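Local coordinates for protein 6-aminohexanoate-dimer hydrolase (Bacillus anthracis, PDB 4GB7) that probably hydrolyses the amide bond of 6-aminohexanoate dimers, using a fold of the serine beta-lactamase family, at residues P100-L105 / R125-Y130; D111-V116 / S407-D412. All coordinates share one frame; numbering follows the deposited sequence.

Contact 1. Residues P100-L105 / R125-Y130; sequences PLKELL and RYFNGY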
ATOM      1  N   PRO A 100      21.637  -9.195 -13.966  1.00 17.65           N
ATOM      2  CA  PRO A 100      21.657  -7.726 -13.930  1.00 16.17           C
ATOM      3  C   PRO A 100      20.292  -7.127 -13.542  1.00 15.33           C
ATOM      4  O   PRO A 100      19.217  -7.623 -13.942  1.00 16.98           O
ATOM      5  CB  PRO A 100      22.084  -7.307 -15.336  1.00 18.93           C
ATOM      6  CG  PRO A 100      22.292  -8.524 -16.085  1.00 24.63           C
ATOM      7  CD  PRO A 100      21.963  -9.737 -15.280  1.00 21.93           C
ATOM      8  N   LEU A 101      20.327  -6.043 -12.791  1.00 18.06           N
ATOM      9  CA  LEU A 101      19.123  -5.469 -12.201  1.00 17.94           C
ATOM     10  C   LEU A 101      18.015  -5.054 -13.194  1.00 17.52           C
ATOM     11  O   LEU A 101      16.863  -5.458 -13.038  1.00 17.93           O
ATOM     12  CB  LEU A 101      19.513  -4.247 -11.366  1.00 17.73           C
ATOM     13  CG  LEU A 101      18.384  -3.420 -10.776  1.00 18.61           C
ATOM     14  CD1 LEU A 101      17.617  -4.294  -9.780  1.00 20.96           C
ATOM     15  CD2 LEU A 101      18.931  -2.162 -10.130  1.00 25.62           C
ATOM     16  N   LYS A 102      18.346  -4.273 -14.228  1.00 17.15           N
ATOM     17  CA  LYS A 102      17.288  -3.779 -15.120  1.00 15.65           C
ATOM     18  C   LYS A 102      16.560  -4.942 -15.812  1.00 17.07           C
ATOM     19  O   LYS A 102      15.345  -4.955 -15.909  1.00 15.75           O
ATOM     20  CB  LYS A 102      17.827  -2.742 -16.133  1.00 16.55           C
ATOM     21  CG  LYS A 102      16.763  -2.053 -17.010  1.00 16.53           C
ATOM     22  CD  LYS A 102      17.412  -1.295 -18.180  1.00 19.03           C
ATOM     23  CE  LYS A 102      16.427  -0.654 -19.166  1.00 21.70           C
ATOM     24  NZ  LYS A 102      17.147  -0.154 -20.387  1.00 23.06           N
ATOM     25  N   GLU A 103      17.312  -5.920 -16.331  1.00 17.07           N
ATOM     26  CA  GLU A 103      16.678  -7.056 -16.947  1.00 18.42           C
ATOM     27  C   GLU A 103      15.849  -7.888 -16.000  1.00 16.17           C
ATOM     28  O   GLU A 103      14.781  -8.378 -16.394  1.00 19.18           O
ATOM     29  CB  GLU A 103      17.747  -7.939 -17.570  1.00 21.03           C
ATOM     30  CG  GLU A 103      18.228  -7.408 -18.908  1.00 20.70           C
ATOM     31  CD  GLU A 103      17.198  -7.638 -19.998  1.00 21.92           C
ATOM     32  OE1 GLU A 103      17.162  -8.798 -20.509  1.00 26.11           O
ATOM     33  OE2 GLU A 103      16.401  -6.714 -20.327  1.00 21.86           O
ATOM     34  N   LEU A 104      16.281  -7.989 -14.752  1.00 17.27           N
ATOM     35  CA  LEU A 104      15.544  -8.767 -13.719  1.00 17.00           C
ATOM     36  C   LEU A 104      14.195  -8.054 -13.447  1.00 18.36           C
ATOM     37  O   LEU A 104      13.123  -8.663 -13.442  1.00 17.32           O
ATOM     38  CB  LEU A 104      16.344  -8.912 -12.434  1.00 17.49           C
ATOM     39  CG  LEU A 104      15.645  -9.533 -11.201  1.00 17.55           C
ATOM     40  CD1 LEU A 104      15.436 -11.027 -11.407  1.00 22.82           C
ATOM     41  CD2 LEU A 104      16.493  -9.256  -9.975  1.00 23.39           C
ATOM     42  N   LEU A 105      14.258  -6.743 -13.244  1.00 18.24           N
ATOM     43  CA  LEU A 105      13.035  -5.972 -13.072  1.00 17.54           C
ATOM     44  C   LEU A 105      12.033  -6.185 -14.207  1.00 18.30           C
ATOM     45  O   LEU A 105      10.864  -6.437 -13.974  1.00 18.24           O
ATOM     46  CB  LEU A 105      13.343  -4.488 -12.850  1.00 17.78           C
ATOM     47  CG  LEU A 105      14.185  -4.022 -11.672  1.00 16.86           C
ATOM     48  CD1 LEU A 105      14.606  -2.561 -11.815  1.00 19.41           C
ATOM     49  CD2 LEU A 105      13.431  -4.219 -10.357  1.00 18.17           C
ATOM     50  N   ARG A 125      13.703   3.906 -13.338  1.00 17.75           N
ATOM     51  CA  ARG A 125      13.444   3.248 -14.584  1.00 17.59           C
ATOM     52  C   ARG A 125      11.974   2.953 -14.698  1.00 17.84           C
ATOM     53  O   ARG A 125      11.338   2.585 -13.701  1.00 17.48           O
ATOM     54  CB  ARG A 125      14.226   1.962 -14.711  1.00 16.72           C
ATOM     55  CG  ARG A 125      15.736   2.173 -14.805  1.00 19.25           C
ATOM     56  CD  ARG A 125      16.108   2.661 -16.199  1.00 17.38           C
ATOM     57  NE  ARG A 125      17.550   2.822 -16.301  1.00 19.44           N
ATOM     58  CZ  ARG A 125      18.272   3.923 -16.046  1.00 19.66           C
ATOM     59  NH1 ARG A 125      17.741   5.050 -15.556  1.00 19.95           N
ATOM     60  NH2 ARG A 125      19.596   3.879 -16.274  1.00 20.23           N
ATOM     61  N   TYR A 126      11.455   3.135 -15.912  1.00 16.71           N
ATOM     62  CA  TYR A 126      10.040   2.910 -16.283  1.00 16.34           C
ATOM     63  C   TYR A 126      10.008   1.924 -17.431  1.00 16.74           C
ATOM     64  O   TYR A 126      10.863   1.993 -18.356  1.00 18.93           O
ATOM     65  CB  TYR A 126       9.330   4.221 -16.628  1.00 18.46           C
ATOM     66  CG  TYR A 126       9.382   5.196 -15.479  1.00 16.49           C
ATOM     67  CD1 TYR A 126       8.436   5.162 -14.476  1.00 17.93           C
ATOM     68  CD2 TYR A 126      10.493   6.028 -15.291  1.00 18.91           C
ATOM     69  CE1 TYR A 126       8.557   5.978 -13.375  1.00 18.99           C
ATOM     70  CE2 TYR A 126      10.619   6.861 -14.206  1.00 18.48           C
ATOM     71  CZ  TYR A 126       9.682   6.801 -13.224  1.00 15.96           C
ATOM     72  OH  TYR A 126       9.824   7.617 -12.127  1.00 18.16           O
ATOM     73  N   PHE A 127       9.078   0.984 -17.390  1.00 18.35           N
ATOM     74  CA  PHE A 127       9.153  -0.169 -18.293  1.00 17.65           C
ATOM     75  C   PHE A 127       7.840  -0.320 -19.061  1.00 16.79           C
ATOM     76  O   PHE A 127       6.817   0.190 -18.649  1.00 18.89           O
ATOM     77  CB  PHE A 127       9.415  -1.462 -17.533  1.00 16.77           C
ATOM     78  CG  PHE A 127      10.705  -1.505 -16.764  1.00 16.29           C
ATOM     79  CD1 PHE A 127      10.801  -0.958 -15.503  1.00 18.53           C
ATOM     80  CD2 PHE A 127      11.801  -2.115 -17.290  1.00 18.47           C
ATOM     81  CE1 PHE A 127      11.988  -0.977 -14.797  1.00 18.01           C
ATOM     82  CE2 PHE A 127      13.004  -2.152 -16.595  1.00 20.99           C
ATOM     83  CZ  PHE A 127      13.093  -1.595 -15.332  1.00 20.37           C
ATOM     84  N   ASN A 128       7.875  -1.081 -20.157  1.00 16.81           N
ATOM     85  CA  ASN A 128       6.665  -1.507 -20.844  1.00 18.54           C
ATOM     86  C   ASN A 128       5.801  -0.356 -21.340  1.00 19.31           C
ATOM     87  O   ASN A 128       4.592  -0.498 -21.453  1.00 21.90           O
ATOM     88  CB  ASN A 128       5.827  -2.499 -19.968  1.00 18.86           C
ATOM     89  CG  ASN A 128       4.754  -3.229 -20.751  1.00 17.78           C
ATOM     90  OD1 ASN A 128       3.635  -3.426 -20.250  1.00 25.17           O
ATOM     91  ND2 ASN A 128       5.112  -3.701 -21.964  1.00 17.63           N
ATOM     92  N   GLY A 129       6.420   0.792 -21.618  1.00 19.42           N
ATOM     93  CA  GLY A 129       5.694   1.901 -22.123  1.00 22.52           C
ATOM     94  C   GLY A 129       4.977   2.679 -21.065  1.00 19.97           C
ATOM     95  O   GLY A 129       4.272   3.659 -21.383  1.00 25.46           O
ATOM     96  N   TYR A 130       5.180   2.293 -19.812  1.00 19.78           N
ATOM     97  CA  TYR A 130       4.492   2.996 -18.727  1.00 19.41           C
ATOM     98  C   TYR A 130       5.023   4.448 -18.578  1.00 18.39           C
ATOM     99  O   TYR A 130       6.253   4.690 -18.476  1.00 20.45           O
ATOM    100  CB  TYR A 130       4.621   2.239 -17.426  1.00 19.44           C
ATOM    101  CG  TYR A 130       4.180   3.023 -16.208  1.00 21.74           C
ATOM    102  CD1 TYR A 130       2.882   3.511 -16.105  1.00 18.67           C
ATOM    103  CD2 TYR A 130       5.081   3.316 -15.180  1.00 16.69           C
ATOM    104  CE1 TYR A 130       2.477   4.168 -14.973  1.00 17.09           C
ATOM    105  CE2 TYR A 130       4.673   4.009 -14.050  1.00 16.55           C
ATOM    106  CZ  TYR A 130       3.410   4.456 -13.969  1.00 17.41           C
ATOM    107  OH  TYR A 130       3.077   5.191 -12.852  1.00 16.25           O
TER
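The far end of the F127 ring meets the first turn of a helix, where K102 and L105, three residues apart, receive it. On the K102 side F127 CE2 lies 3.8 Å from K102 CG, and it also comes 3.7 Å from the carbonyl atom K102 O. On the L105 side F127 CZ lies 3.8 Å from L105 CB, with L105 CD1 also at hand, 3.9 Å from F127 CZ. L105 meets the phenyl group at about a right angle, whereas K102 runs obliquely past it. The contact with F127 is thus made by the root of the lysine side chain and by the base and one methyl of the leucine, without a hydrogen bond between the segments.

K102 starts with CG anti to its backbone N (chi1 -174°) and stays extended, which carries the ammonium group past the ring towards R125. There the aliphatic parts pass loosely, K102 CE to R125 CD at 4.5 Å, and K102 NZ stays 5.1 Å from R125 NE. Two like charges this close would disfavour each other, but R125 NE forms a salt bridge with D87, whose carboxylate probably offsets some of that repulsion; K102 also touches D87.

F127 stands just beyond the strand that carries R125 and opens a type I' turn to Y130, closed by Y130 N bonding to F127 O; G129 has the positive phi (81°) that suits glycine. P100 occupies the N-cap position of helix 101-107, which lies over the end of strand 120-126. L101 and L104 of the same helix turn instead to strand 90-92 and to M409 of helix 402-417, while F127 also reaches T110 on strand 110-117.

Contact 2. Residues D111-V116 / S407-D412; sequences DAFVVV and SNMYID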
ATOM      1  N   ASP A 111       7.015  -2.098 -13.634  1.00 15.25           N
ATOM      2  CA  ASP A 111       6.639  -0.902 -14.417  1.00 15.25           C
ATOM      3  C   ASP A 111       7.459   0.339 -14.048  1.00 16.76           C
ATOM      4  O   ASP A 111       7.698   1.182 -14.926  1.00 16.51           O
ATOM      5  CB  ASP A 111       5.147  -0.576 -14.252  1.00 16.44           C
ATOM      6  CG  ASP A 111       4.232  -1.628 -14.846  1.00 16.62           C
ATOM      7  OD1 ASP A 111       4.513  -2.178 -15.928  1.00 17.20           O
ATOM      8  OD2 ASP A 111       3.206  -1.915 -14.231  1.00 18.79           O
ATOM      9  N   ALA A 112       7.787   0.478 -12.749  1.00 15.64           N
ATOM     10  CA  ALA A 112       8.572   1.585 -12.240  1.00 15.97           C
ATOM     11  C   ALA A 112       9.436   1.155 -11.088  1.00 13.85           C
ATOM     12  O   ALA A 112       9.008   0.389 -10.226  1.00 17.15           O
ATOM     13  CB  ALA A 112       7.678   2.740 -11.796  1.00 17.98           C
ATOM     14  N   PHE A 113      10.632   1.721 -11.056  1.00 15.57           N
ATOM     15  CA  PHE A 113      11.588   1.428 -10.009  1.00 15.22           C
ATOM     16  C   PHE A 113      12.319   2.730  -9.712  1.00 16.56           C
ATOM     17  O   PHE A 113      12.916   3.306 -10.589  1.00 16.23           O
ATOM     18  CB  PHE A 113      12.499   0.292 -10.413  1.00 15.83           C
ATOM     19  CG  PHE A 113      13.371  -0.208  -9.319  1.00 16.32           C
ATOM     20  CD1 PHE A 113      12.860  -1.049  -8.341  1.00 16.78           C
ATOM     21  CD2 PHE A 113      14.707   0.174  -9.229  1.00 15.49           C
ATOM     22  CE1 PHE A 113      13.673  -1.525  -7.330  1.00 16.63           C
ATOM     23  CE2 PHE A 113      15.527  -0.344  -8.254  1.00 16.49           C
ATOM     24  CZ  PHE A 113      15.002  -1.159  -7.274  1.00 18.07           C
ATOM     25  N   VAL A 114      12.183   3.215  -8.482  1.00 13.37           N
ATOM     26  CA  VAL A 114      12.804   4.459  -8.048  1.00 16.71           C
ATOM     27  C   VAL A 114      13.625   4.226  -6.772  1.00 15.17           C
ATOM     28  O   VAL A 114      13.089   3.672  -5.764  1.00 17.25           O
ATOM     29  CB  VAL A 114      11.740   5.524  -7.779  1.00 17.12           C
ATOM     30  CG1 VAL A 114      12.346   6.793  -7.184  1.00 18.66           C
ATOM     31  CG2 VAL A 114      10.914   5.830  -9.057  1.00 15.48           C
ATOM     32  N   VAL A 115      14.862   4.708  -6.787  1.00 16.00           N
ATOM     33  CA  VAL A 115      15.775   4.641  -5.650  1.00 17.83           C
ATOM     34  C   VAL A 115      16.215   6.064  -5.253  1.00 15.49           C
ATOM     35  O   VAL A 115      16.750   6.829  -6.046  1.00 17.08           O
ATOM     36  CB  VAL A 115      17.025   3.793  -5.925  1.00 17.49           C
ATOM     37  CG1 VAL A 115      17.914   3.722  -4.669  1.00 17.76           C
ATOM     38  CG2 VAL A 115      16.665   2.429  -6.497  1.00 15.03           C
ATOM     39  N   VAL A 116      15.957   6.401  -4.004  1.00 16.61           N
ATOM     40  CA  VAL A 116      16.311   7.676  -3.399  1.00 15.92           C
ATOM     41  C   VAL A 116      17.302   7.366  -2.259  1.00 16.11           C
ATOM     42  O   VAL A 116      17.118   6.382  -1.516  1.00 17.28           O
ATOM     43  CB  VAL A 116      15.101   8.392  -2.839  1.00 15.25           C
ATOM     44  CG1 VAL A 116      15.486   9.769  -2.252  1.00 19.23           C
ATOM     45  CG2 VAL A 116      14.065   8.615  -3.927  1.00 21.26           C
ATOM     46  N   SER A 407      13.774  -8.475  -1.747  1.00 19.56           N
ATOM     47  CA  SER A 407      14.079  -8.033  -0.399  1.00 19.00           C
ATOM     48  C   SER A 407      15.579  -7.995  -0.140  1.00 17.11           C
ATOM     49  O   SER A 407      16.096  -7.059   0.456  1.00 18.66           O
ATOM     50  CB  SER A 407      13.389  -8.936   0.631  1.00 20.67           C
ATOM     51  OG  SER A 407      11.988  -8.811   0.510  1.00 22.06           O
ATOM     52  N   ASN A 408      16.275  -9.027  -0.635  1.00 15.22           N
ATOM     53  CA  ASN A 408      17.707  -9.101  -0.500  1.00 17.64           C
ATOM     54  C   ASN A 408      18.404  -8.089  -1.424  1.00 15.79           C
ATOM     55  O   ASN A 408      19.407  -7.490  -1.035  1.00 16.14           O
ATOM     56  CB  ASN A 408      18.188 -10.518  -0.803  1.00 19.23           C
ATOM     57  CG  ASN A 408      18.050 -11.427   0.416  1.00 17.22           C
ATOM     58  OD1 ASN A 408      18.842 -11.285   1.370  1.00 21.84           O
ATOM     59  ND2 ASN A 408      17.020 -12.324   0.416  1.00 19.32           N
HETATM   60  N   MSE A 409      17.887  -7.894  -2.626  1.00 16.87           N
HETATM   61  CA  MSE A 409      18.435  -6.913  -3.587  1.00 16.61           C
HETATM   62  C   MSE A 409      18.399  -5.501  -2.995  1.00 15.53           C
HETATM   63  O   MSE A 409      19.329  -4.695  -3.176  1.00 16.72           O
HETATM   64  CB  MSE A 409      17.586  -6.958  -4.850  1.00 21.26           C
HETATM   65  CG  MSE A 409      17.913  -5.993  -5.949  1.00 22.69           C
HETATM   66 SE   MSE A 409      16.526  -6.318  -7.266  0.70 24.47          SE
HETATM   67  CE  MSE A 409      15.252  -5.024  -6.642  1.00 20.97           C
ATOM     68  N   TYR A 410      17.345  -5.191  -2.230  1.00 15.40           N
ATOM     69  CA  TYR A 410      17.278  -3.843  -1.645  1.00 15.94           C
ATOM     70  C   TYR A 410      18.413  -3.600  -0.630  1.00 15.55           C
ATOM     71  O   TYR A 410      18.953  -2.501  -0.520  1.00 16.56           O
ATOM     72  CB  TYR A 410      15.953  -3.630  -0.967  1.00 16.64           C
ATOM     73  CG  TYR A 410      14.721  -3.717  -1.839  1.00 15.27           C
ATOM     74  CD1 TYR A 410      14.754  -3.573  -3.207  1.00 14.81           C
ATOM     75  CD2 TYR A 410      13.518  -3.986  -1.270  1.00 18.20           C
ATOM     76  CE1 TYR A 410      13.588  -3.699  -3.962  1.00 15.21           C
ATOM     77  CE2 TYR A 410      12.373  -4.092  -2.002  1.00 16.99           C
ATOM     78  CZ  TYR A 410      12.411  -3.970  -3.374  1.00 15.73           C
ATOM     79  OH  TYR A 410      11.213  -4.088  -4.085  1.00 18.66           O
ATOM     80  N   ILE A 411      18.760  -4.632   0.124  1.00 16.14           N
ATOM     81  CA  ILE A 411      19.905  -4.586   1.024  1.00 16.27           C
ATOM     82  C   ILE A 411      21.217  -4.408   0.254  1.00 16.12           C
ATOM     83  O   ILE A 411      22.043  -3.538   0.589  1.00 17.34           O
ATOM     84  CB  ILE A 411      19.961  -5.827   1.951  1.00 17.10           C
ATOM     85  CG1 ILE A 411      18.691  -5.945   2.813  1.00 17.71           C
ATOM     86  CG2 ILE A 411      21.226  -5.721   2.827  1.00 16.11           C
ATOM     87  CD1 ILE A 411      18.554  -7.231   3.617  1.00 18.87           C
ATOM     88  N   ASP A 412      21.426  -5.198  -0.796  1.00 17.05           N
ATOM     89  CA  ASP A 412      22.598  -5.038  -1.594  1.00 17.80           C
ATOM     90  C   ASP A 412      22.727  -3.687  -2.270  1.00 16.43           C
ATOM     91  O   ASP A 412      23.841  -3.126  -2.324  1.00 17.38           O
ATOM     92  CB  ASP A 412      22.690  -6.139  -2.638  1.00 16.43           C
ATOM     93  CG  ASP A 412      22.990  -7.518  -2.025  1.00 22.23           C
ATOM     94  OD1 ASP A 412      23.510  -7.618  -0.867  1.00 20.61           O
ATOM     95  OD2 ASP A 412      22.732  -8.501  -2.743  1.00 24.00           O
TER
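M409, modelled as selenomethionine, reaches from its helix to F113, which comes from the opposite direction off the strand. Its CB and CG form a straight stem, with CG anti to the backbone N (chi1 177°) and the next bond extended as well, and this brings SE well clear of the helix backbone. At SE, which packs against L101, the chain bends (chi3 91°), and the bend sets the terminal methyl against the outer end of the phenyl ring. M409 CE is 3.9 Å from F113 CE1, and the separation from M409 CE to F113 CZ is again 3.9 Å; it approaches the ring obliquely. The same methyl lies 3.4 Å from Y410 CE1, so the tip of M409 is lodged among atoms of two aromatic rings.

The third side of this small cluster joins the rings directly. Y410 CE1 comes to the edge of the phenyl group, near its plane, 4.0 Å from F113 CE1. The contact is wholly apolar and buried, and the polar end of the tyrosine is satisfied elsewhere: Y410 OH hydrogen-bonds to ND1 of H391. That histidine also meets F113 with its ring edge-to-face, so one residue of the neighbouring strand touches both aromatic partners.

Strand 110-117 is flanked by the outermost strand 120-126 and by 387-393, antiparallel to both, with a classic beta bulge at D111 and A112 opposite F392. F113 lies on the side where I389 and Y123 adjoin it, under the C-terminal helix 402-417, as in the beta-lactamase fold, where a terminal helix packs on the central antiparallel sheet. A112, V114 and V116 face the other way, against helix 307-318.

Overall arrangement
Of the elements joined here, helix 101-107 comes first along the chain and leads directly into strand 110-117. The chain then turns back as strand 120-126, and contact 1 closes a short loop of 19 intervening residues that includes 111-116. Contact 2 starts within that loop but closes only 290 residues later, at helix 402-417, so the two contacts cross rather than nest. They meet at two places: on the sheet, where F127 N bonds to D111 O at 2.8 Å, and between the helices, where L101 CD1 packs on M409 SE. Together they tie helix 101-107 and the C-terminal helix to two neighbouring strands of one antiparallel sheet.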